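Local coordinates for AP endonuclease, family protein 2 (PDB 5TNV) that binds a magnesium ion in a xylose isomerase-like TIM barrel and may act as an endonuclease, at residues A[187-192]-A[247-252]; A[108-113]-A[138-143]; A[66-71]-A[99-104]. One frame throughout, in Å; residues are numbered along the deposited sequence.

Contact 1: A[187-192]-A[247-252]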
loop_
_atom_site.group_PDB
_atom_site.type_symbol
_atom_site.label_atom_id
_atom_site.label_comp_id
_atom_site.label_asym_id
_atom_site.label_seq_id
_atom_site.Cartn_x
_atom_site.Cartn_y
_atom_site.Cartn_z
ATOM N N GLY A 187 35.806 -15.457 11.725
ATOM C CA GLY A 187 35.753 -14.031 11.441
ATOM C C GLY A 187 34.345 -13.518 11.166
ATOM O O GLY A 187 34.252 -12.420 10.583
ATOM N N ILE A 188 33.305 -14.225 11.559
ATOM C CA ILE A 188 31.939 -13.814 11.300
ATOM C C ILE A 188 31.178 -13.828 12.610
ATOM O O ILE A 188 31.745 -14.033 13.686
ATOM C CB ILE A 188 31.302 -14.717 10.213
ATOM C CG1 ILE A 188 31.067 -16.145 10.655
ATOM C CG2 ILE A 188 32.083 -14.654 8.926
ATOM C CD1 ILE A 188 30.046 -16.896 9.820
ATOM N N GLN A 189 29.860 -13.601 12.555
ATOM C CA GLN A 189 29.032 -13.680 13.752
ATOM C C GLN A 189 27.789 -14.514 13.508
ATOM O O GLN A 189 27.337 -14.679 12.347
ATOM C CB GLN A 189 28.639 -12.302 14.269
ATOM C CG GLN A 189 29.816 -11.453 14.683
ATOM C CD GLN A 189 29.395 -10.141 15.344
ATOM O OE1 GLN A 189 28.311 -9.987 15.841
ATOM N NE2 GLN A 189 30.318 -9.214 15.377
ATOM N N LEU A 190 27.237 -15.021 14.612
ATOM C CA LEU A 190 25.922 -15.652 14.671
ATOM C C LEU A 190 24.868 -14.610 15.055
ATOM O O LEU A 190 25.153 -13.791 15.944
ATOM C CB LEU A 190 25.950 -16.769 15.704
ATOM C CG LEU A 190 24.703 -17.675 15.741
ATOM C CD1 LEU A 190 24.726 -18.611 14.552
ATOM C CD2 LEU A 190 24.677 -18.409 17.061
ATOM N N SER A 191 23.711 -14.668 14.440
ATOM C CA SER A 191 22.593 -13.826 14.828
ATOM C C SER A 191 21.407 -14.718 15.223
ATOM O O SER A 191 21.224 -15.793 14.662
ATOM C CB SER A 191 22.194 -12.864 13.722
ATOM O OG SER A 191 21.378 -11.821 14.237
ATOM N N LEU A 192 20.634 -14.221 16.193
ATOM C CA LEU A 192 19.474 -14.896 16.740
ATOM C C LEU A 192 18.198 -14.156 16.391
ATOM O O LEU A 192 17.979 -13.023 16.801
ATOM C CB LEU A 192 19.566 -14.984 18.272
ATOM C CG LEU A 192 20.892 -15.515 18.846
ATOM C CD1 LEU A 192 20.825 -15.483 20.363
ATOM C CD2 LEU A 192 21.180 -16.921 18.313
ATOM N N TYR A 247 21.878 -4.507 20.840
ATOM C CA TYR A 247 22.392 -5.859 20.873
ATOM C C TYR A 247 22.368 -6.537 19.503
ATOM O O TYR A 247 22.634 -7.737 19.420
ATOM C CB TYR A 247 21.574 -6.710 21.858
ATOM C CG TYR A 247 21.545 -6.148 23.247
ATOM C CD1 TYR A 247 22.562 -6.446 24.121
ATOM C CD2 TYR A 247 20.514 -5.321 23.681
ATOM C CE1 TYR A 247 22.562 -5.942 25.405
ATOM C CE2 TYR A 247 20.513 -4.785 24.951
ATOM C CZ TYR A 247 21.542 -5.113 25.797
ATOM O OH TYR A 247 21.532 -4.592 27.117
ATOM N N SER A 248 21.999 -5.799 18.451
ATOM C CA SER A 248 21.721 -6.354 17.137
ATOM C C SER A 248 22.921 -6.328 16.194
ATOM O O SER A 248 23.587 -5.302 16.038
ATOM C CB SER A 248 20.528 -5.606 16.533
ATOM O OG SER A 248 19.352 -5.820 17.272
ATOM N N ASN A 249 23.101 -7.447 15.500
ATOM C CA ASN A 249 24.234 -7.585 14.542
ATOM C C ASN A 249 23.769 -7.930 13.124
ATOM O O ASN A 249 24.616 -8.137 12.259
ATOM C CB ASN A 249 25.283 -8.558 15.050
ATOM C CG ASN A 249 24.747 -9.983 15.134
ATOM O OD1 ASN A 249 23.554 -10.244 15.053
ATOM N ND2 ASN A 249 25.637 -10.930 15.388
ATOM N N PHE A 250 22.476 -8.005 12.882
ATOM C CA PHE A 250 21.886 -8.439 11.609
ATOM C C PHE A 250 20.424 -8.021 11.667
ATOM O O PHE A 250 19.896 -7.858 12.757
ATOM C CB PHE A 250 22.015 -9.960 11.504
ATOM C CG PHE A 250 21.432 -10.582 10.250
ATOM C CD1 PHE A 250 21.764 -10.115 8.990
ATOM C CD2 PHE A 250 20.570 -11.680 10.342
ATOM C CE1 PHE A 250 21.274 -10.690 7.850
ATOM C CE2 PHE A 250 20.075 -12.272 9.186
ATOM C CZ PHE A 250 20.440 -11.808 7.945
ATOM N N TRP A 251 19.764 -7.899 10.518
ATOM C CA TRP A 251 18.400 -7.354 10.562
ATOM C C TRP A 251 17.564 -7.870 9.372
ATOM O O TRP A 251 17.699 -7.387 8.269
ATOM C CB TRP A 251 18.486 -5.832 10.574
ATOM C CG TRP A 251 17.243 -5.118 11.046
ATOM C CD1 TRP A 251 15.988 -5.588 11.361
ATOM C CD2 TRP A 251 17.200 -3.691 11.280
ATOM N NE1 TRP A 251 15.187 -4.541 11.755
ATOM C CE2 TRP A 251 15.900 -3.378 11.721
ATOM C CE3 TRP A 251 18.152 -2.708 11.143
ATOM C CZ2 TRP A 251 15.555 -2.065 12.030
ATOM C CZ3 TRP A 251 17.818 -1.383 11.446
ATOM C CH2 TRP A 251 16.518 -1.084 11.881
ATOM N N HIS A 252 16.668 -8.807 9.672
ATOM C CA HIS A 252 15.522 -9.126 8.817
ATOM C C HIS A 252 14.529 -7.965 8.992
ATOM O O HIS A 252 14.064 -7.734 10.114
ATOM C CB HIS A 252 14.839 -10.417 9.224
ATOM C CG HIS A 252 15.502 -11.689 8.870
ATOM N ND1 HIS A 252 14.844 -12.886 9.041
ATOM C CD2 HIS A 252 16.759 -11.923 8.386
ATOM C CE1 HIS A 252 15.706 -13.803 8.635
ATOM N NE2 HIS A 252 16.851 -13.297 8.226
#
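Asn249 reaches from the loop before strand 251-261 to Gln189, Leu190 and Ser191, and its amide ties that loop to strand 189-193 of the xylose isomerase-like TIM barrel, although the two strands are not neighbours in the sheet. The nearest alpha carbons, those of Ser191 and Phe250, lie 6.3 Å apart, and every hydrogen bond between the segments involves the Asn249 side chain.

Both kinds of polar atom in that amide are used. ND2 of Asn249 gives one bond to the side-chain OE1 of Gln189 at 2.9 Å and another to the backbone O of Leu190 at 3.0 Å. Each is nearly straight, at 167° about the hydrogen, and both acceptors lie in the amide plane of Asn249. Seen from the acceptors the two differ: ND2 is tilted moderately from the Gln189 carbonyl plane but stands well above that of Leu190. On the other branch, OD1 of Asn249 accepts from OG of Ser191 at 2.8 Å. With three bonds on its two ends, the amide is fixed against a flip. The planes of the Gln189 and Asn249 amides are turned 39° from each other.

Van der Waals contact is slight: CB of Phe250 lies 3.4 Å from Ser191 OG. The Phe250 ring extends past Ser191 toward Asn139 of strand 137-141. Two residues on, His252 binds magnesium through ND1, together with Glu193 and Asp223, so the segments lead directly into the metal site. Ser191 OG points opposite its own backbone N (chi1 -164°), which sets this hydroxyl against Asn249 OD1 and in the plane of the Phe250 ring, at its edge.

Contact 2: A[108-113]-A[138-143]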
loop_
_atom_site.group_PDB
_atom_site.type_symbol
_atom_site.label_atom_id
_atom_site.label_comp_id
_atom_site.label_asym_id
_atom_site.label_seq_id
_atom_site.Cartn_x
_atom_site.Cartn_y
_atom_site.Cartn_z
ATOM N N SER A 108 14.405 -24.542 11.498
ATOM C CA SER A 108 15.490 -25.491 11.663
ATOM C C SER A 108 16.142 -25.289 13.012
ATOM O O SER A 108 17.332 -25.019 13.141
ATOM C CB SER A 108 16.526 -25.332 10.551
ATOM O OG SER A 108 15.891 -25.490 9.318
ATOM N N SER A 109 15.355 -25.369 14.077
ATOM C CA SER A 109 15.842 -25.016 15.406
ATOM C C SER A 109 16.921 -25.986 15.906
ATOM O O SER A 109 16.763 -27.215 15.772
ATOM C CB SER A 109 14.693 -25.011 16.396
ATOM O OG SER A 109 15.229 -24.814 17.706
ATOM N N ILE A 110 17.944 -25.436 16.535
ATOM C CA ILE A 110 19.004 -26.255 17.114
ATOM C C ILE A 110 18.535 -26.964 18.381
ATOM O O ILE A 110 19.311 -27.787 18.911
ATOM C CB ILE A 110 20.301 -25.452 17.305
ATOM C CG1 ILE A 110 20.158 -24.387 18.377
ATOM C CG2 ILE A 110 20.811 -24.924 15.977
ATOM C CD1 ILE A 110 21.245 -23.375 18.525
ATOM N N VAL A 111 17.298 -26.738 18.843
ATOM C CA VAL A 111 16.713 -27.557 19.900
ATOM C C VAL A 111 15.435 -28.231 19.438
ATOM O O VAL A 111 14.672 -28.714 20.275
ATOM C CB VAL A 111 16.535 -26.796 21.236
ATOM C CG1 VAL A 111 17.879 -26.428 21.837
ATOM C CG2 VAL A 111 15.620 -25.582 21.090
ATOM N N ASP A 112 15.218 -28.348 18.127
ATOM C CA ASP A 112 14.145 -29.223 17.633
ATOM C C ASP A 112 14.295 -30.598 18.262
ATOM O O ASP A 112 15.414 -31.142 18.326
ATOM C CB ASP A 112 14.255 -29.289 16.119
ATOM C CG ASP A 112 13.095 -29.946 15.416
ATOM O OD1 ASP A 112 13.060 -31.211 15.407
ATOM O OD2 ASP A 112 12.233 -29.205 14.903
ATOM N N VAL A 113 13.184 -31.171 18.730
ATOM C CA VAL A 113 13.326 -32.460 19.447
ATOM C C VAL A 113 13.832 -33.570 18.541
ATOM O O VAL A 113 14.677 -34.346 19.003
ATOM C CB VAL A 113 11.986 -32.815 20.121
ATOM C CG1 VAL A 113 12.077 -34.181 20.803
ATOM C CG2 VAL A 113 11.588 -31.796 21.182
ATOM N N VAL A 138 25.719 -15.833 9.960
ATOM C CA VAL A 138 24.819 -16.977 9.906
ATOM C C VAL A 138 23.739 -16.701 10.964
ATOM O O VAL A 138 24.082 -16.373 12.120
ATOM C CB VAL A 138 25.531 -18.309 10.141
ATOM C CG1 VAL A 138 24.556 -19.478 10.325
ATOM C CG2 VAL A 138 26.511 -18.556 8.994
ATOM N N ASN A 139 22.479 -16.819 10.585
ATOM C CA ASN A 139 21.343 -16.516 11.434
ATOM C C ASN A 139 20.575 -17.799 11.746
ATOM O O ASN A 139 20.296 -18.606 10.866
ATOM C CB ASN A 139 20.443 -15.511 10.690
ATOM C CG ASN A 139 19.096 -15.260 11.292
ATOM O OD1 ASN A 139 18.929 -14.332 12.087
ATOM N ND2 ASN A 139 18.119 -16.080 10.940
ATOM N N THR A 140 20.221 -17.941 13.034
ATOM C CA THR A 140 19.399 -19.036 13.504
ATOM C C THR A 140 18.279 -18.490 14.378
ATOM O O THR A 140 18.434 -17.448 15.020
ATOM C CB THR A 140 20.294 -20.059 14.243
ATOM O OG1 THR A 140 19.585 -21.263 14.477
ATOM C CG2 THR A 140 20.809 -19.538 15.570
ATOM N N GLY A 141 17.166 -19.195 14.422
ATOM C CA GLY A 141 16.102 -18.858 15.328
ATOM C C GLY A 141 15.444 -20.111 15.876
ATOM O O GLY A 141 15.846 -21.229 15.570
ATOM N N PHE A 142 14.416 -19.887 16.677
ATOM C CA PHE A 142 13.785 -20.985 17.417
ATOM C C PHE A 142 12.409 -21.329 16.901
ATOM O O PHE A 142 11.732 -22.229 17.427
ATOM C CB PHE A 142 13.802 -20.653 18.908
ATOM C CG PHE A 142 15.213 -20.510 19.456
ATOM C CD1 PHE A 142 16.054 -21.627 19.529
ATOM C CD2 PHE A 142 15.733 -19.287 19.853
ATOM C CE1 PHE A 142 17.361 -21.505 19.966
ATOM C CE2 PHE A 142 17.040 -19.200 20.324
ATOM C CZ PHE A 142 17.835 -20.296 20.386
ATOM N N MET A 143 11.964 -20.648 15.829
ATOM C CA MET A 143 10.761 -21.083 15.124
ATOM C C MET A 143 10.955 -22.532 14.655
ATOM O O MET A 143 12.066 -22.994 14.367
ATOM C CB MET A 143 10.412 -20.164 13.949
ATOM C CG MET A 143 11.517 -19.952 12.942
ATOM S SD MET A 143 12.551 -18.516 13.394
ATOM C CE MET A 143 13.872 -18.681 12.214
HETATM O O HOH W 1 12.965 -24.033 18.981
HETATM O O HOH W 2 18.138 -22.576 16.447
#
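Ser109 faces Phe142 where the loop after strand 99-104 crosses the end of strand 137-141, their alpha carbons 5.0 Å apart. The Ser109 hydroxyl lies at the edge of the aromatic ring, OG 3.8 Å from Phe142 CD1. Two aliphatic groups approach the same ring obliquely: Ile110 CG1 is 4.3 Å from CE1, and CG2 of Val111 is as far from CD1. Nearer the strand, Ile110 CG2 meets Thr140 OG1.

Two waters provide the polar links between the segments. One accepts from Ser109 OG at 2.7 Å and donates to Phe142 O; the other accepts from Ile110 N at 2.9 Å, donates to Gly141 O and also bonds Thr140 OG1.

Behind this first shell, the loop holds its own shape. A type I turn is closed by Asp112 N to Ser109 O, while Val111 N donates to Ser109 OG at 3.0 Å, an ST turn. That hydroxyl, turned away from its own backbone N (chi1 173°), therefore serves the turn and the water together.

Farther out, Ile110 and Val111 pack on helix 169-185, Asn119 of helix 116-133 bonds Ser109 O, and Met143 touches Glu193 at the end of strand 189-193.

Contact 3: A[66-71]-A[99-104]; sequences FDHIDP and AISSIS
Strands 68-70 and 99-104 are the parallel neighbours of a beta-alpha-beta unit of the TIM barrel, connected through helix 83-95. The short segments 68-70 and 102-104 run 25° apart, their axes 6.2 Å from each other at closest. Regular pairing covers the first half: Ile69 N donates to Ala99 O at 2.9 Å, and Ile69 O accepts from Ser101 N at 3.3 Å. A weak bond from Ala99 N to Asp67 O precedes them.

Side chains divide between the two faces of the sheet. CG1 of Ile69 meets CG1 of Ile100 at 3.7 Å, and Pro71 continues this apolar side by setting CD against Ile100 CG2. On the face of His68, its imidazole CD2 is 3.9 Å from CB of Ala99, and Ser101 OG comes beside His68 CB.

Beyond Ser101, the Asp70 carboxylate replaces backbone pairing. Extended opposite its own N (chi1 -180°), it offers the syn lone pair of OD1 to Ser104 N at 2.8 Å. OD2 takes hydroxyl hydrogens from Ser102 OG and Ser104 OG, each at 2.7 Å, from opposite faces of the carboxylate plane.

Three donors across the contact, with Thr72 N as a further partner of OD1, thus fix the rotation of a buried carboxylate. With its hydrogen given to Asp70, Ser104 OG is placed to accept from NE2 of the magnesium ligand His252. Ser104 is thus second-shell, and Asp70, one step behind, would be expected to orient and polarise its hydroxyl.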
loop_
_atom_site.group_PDB
_atom_site.type_symbol
_atom_site.label_atom_id
_atom_site.label_comp_id
_atom_site.label_asym_id
_atom_site.label_seq_id
_atom_site.Cartn_x
_atom_site.Cartn_y
_atom_site.Cartn_z
ATOM N N PHE A 66 18.914 -6.155 -6.910
ATOM C CA PHE A 66 19.762 -6.617 -5.808
ATOM C C PHE A 66 21.188 -6.888 -6.257
ATOM O O PHE A 66 21.441 -7.327 -7.375
ATOM C CB PHE A 66 19.205 -7.925 -5.242
ATOM C CG PHE A 66 17.979 -7.721 -4.398
ATOM C CD1 PHE A 66 18.146 -7.428 -3.038
ATOM C CD2 PHE A 66 16.698 -7.809 -4.894
ATOM C CE1 PHE A 66 17.050 -7.197 -2.212
ATOM C CE2 PHE A 66 15.594 -7.574 -4.079
ATOM C CZ PHE A 66 15.788 -7.252 -2.767
ATOM N N ASP A 67 22.124 -6.638 -5.339
ATOM C CA ASP A 67 23.504 -7.095 -5.392
ATOM C C ASP A 67 23.752 -8.321 -4.516
ATOM O O ASP A 67 24.689 -9.072 -4.780
ATOM C CB ASP A 67 24.445 -5.980 -4.931
ATOM C CG ASP A 67 24.475 -4.795 -5.846
ATOM O OD1 ASP A 67 24.587 -4.958 -7.026
ATOM O OD2 ASP A 67 24.450 -3.663 -5.346
ATOM N N HIS A 68 22.961 -8.494 -3.460
ATOM C CA HIS A 68 23.166 -9.535 -2.488
ATOM C C HIS A 68 21.899 -10.360 -2.291
ATOM O O HIS A 68 20.759 -9.842 -2.420
ATOM C CB HIS A 68 23.612 -8.975 -1.132
ATOM C CG HIS A 68 24.976 -8.403 -1.171
ATOM N ND1 HIS A 68 25.235 -7.086 -1.430
ATOM C CD2 HIS A 68 26.161 -9.060 -0.992
ATOM C CE1 HIS A 68 26.544 -6.905 -1.410
ATOM N NE2 HIS A 68 27.145 -8.062 -1.159
ATOM N N ILE A 69 22.092 -11.627 -1.900
ATOM C CA ILE A 69 21.050 -12.536 -1.487
ATOM C C ILE A 69 21.423 -13.166 -0.159
ATOM O O ILE A 69 22.598 -13.185 0.260
ATOM C CB ILE A 69 20.756 -13.635 -2.534
ATOM C CG1 ILE A 69 21.904 -14.635 -2.607
ATOM C CG2 ILE A 69 20.393 -13.044 -3.864
ATOM C CD1 ILE A 69 21.580 -15.955 -3.251
ATOM N N ASP A 70 20.403 -13.719 0.468
ATOM C CA ASP A 70 20.512 -14.636 1.604
ATOM C C ASP A 70 19.787 -15.887 1.137
ATOM O O ASP A 70 18.590 -15.869 0.937
ATOM C CB ASP A 70 19.928 -14.053 2.860
ATOM C CG ASP A 70 20.013 -14.957 4.076
ATOM O OD1 ASP A 70 19.875 -16.194 3.939
ATOM O OD2 ASP A 70 20.229 -14.380 5.193
ATOM N N PRO A 71 20.537 -16.996 0.892
ATOM C CA PRO A 71 19.883 -18.182 0.309
ATOM C C PRO A 71 18.920 -18.869 1.279
ATOM O O PRO A 71 18.156 -19.726 0.829
ATOM C CB PRO A 71 21.074 -19.094 0.001
ATOM C CG PRO A 71 22.070 -18.745 1.067
ATOM C CD PRO A 71 21.957 -17.232 1.175
ATOM N N ALA A 99 25.914 -11.915 -4.867
ATOM C CA ALA A 99 26.795 -12.409 -3.810
ATOM C C ALA A 99 25.946 -12.685 -2.561
ATOM O O ALA A 99 24.870 -12.109 -2.407
ATOM C CB ALA A 99 27.898 -11.397 -3.553
ATOM N N ILE A 100 26.438 -13.552 -1.686
ATOM C CA ILE A 100 25.761 -13.897 -0.451
ATOM C C ILE A 100 26.369 -13.093 0.710
ATOM O O ILE A 100 27.557 -13.230 0.995
ATOM C CB ILE A 100 25.828 -15.384 -0.153
ATOM C CG1 ILE A 100 25.025 -16.163 -1.209
ATOM C CG2 ILE A 100 25.345 -15.684 1.230
ATOM C CD1 ILE A 100 25.194 -17.661 -1.181
ATOM N N SER A 101 25.532 -12.298 1.396
ATOM C CA SER A 101 25.964 -11.524 2.552
ATOM C C SER A 101 25.610 -12.159 3.883
ATOM O O SER A 101 26.254 -11.846 4.909
ATOM C CB SER A 101 25.418 -10.091 2.466
ATOM O OG SER A 101 24.029 -10.101 2.194
ATOM N N SER A 102 24.615 -13.033 3.925
ATOM C CA SER A 102 24.158 -13.678 5.148
ATOM C C SER A 102 23.483 -14.998 4.752
ATOM O O SER A 102 23.003 -15.116 3.618
ATOM C CB SER A 102 23.176 -12.782 5.908
ATOM O OG SER A 102 22.066 -12.413 5.115
ATOM N N ILE A 103 23.444 -15.930 5.686
ATOM C CA ILE A 103 22.726 -17.193 5.486
ATOM C C ILE A 103 21.792 -17.385 6.697
ATOM O O ILE A 103 22.267 -17.555 7.818
ATOM C CB ILE A 103 23.648 -18.399 5.321
ATOM C CG1 ILE A 103 24.655 -18.189 4.210
ATOM C CG2 ILE A 103 22.807 -19.656 5.139
ATOM C CD1 ILE A 103 25.724 -19.270 4.093
ATOM N N SER A 104 20.497 -17.396 6.427
ATOM C CA SER A 104 19.461 -17.494 7.460
ATOM C C SER A 104 18.777 -18.831 7.449
ATOM O O SER A 104 17.983 -19.150 6.567
ATOM C CB SER A 104 18.404 -16.386 7.273
ATOM O OG SER A 104 18.982 -15.097 7.450
#

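All three contacts are buried within one barrel, and strands 189-193, 137-141, 99-104 and 68-70, on which they draw, follow one another in its sheet; contact 1 also reaches the lead-in to strand 251-261. Only contact 3 pairs adjacent strands; contact 1 joins non-adjacent parts of the barrel through one asparagine amide, and contact 2 sets a loop on a strand end through waters and an aromatic ring. Contacts 1 and 2 share a strand border, with Ser191 O 2.9 Å from Thr140 N, while Asn139 N and Ile103 O join contacts 2 and 3 at the same distance. Contacts 1 and 3 converge inside the barrel, where the Phe250 ring packs on Ser102 and Ser104 close to the magnesium site.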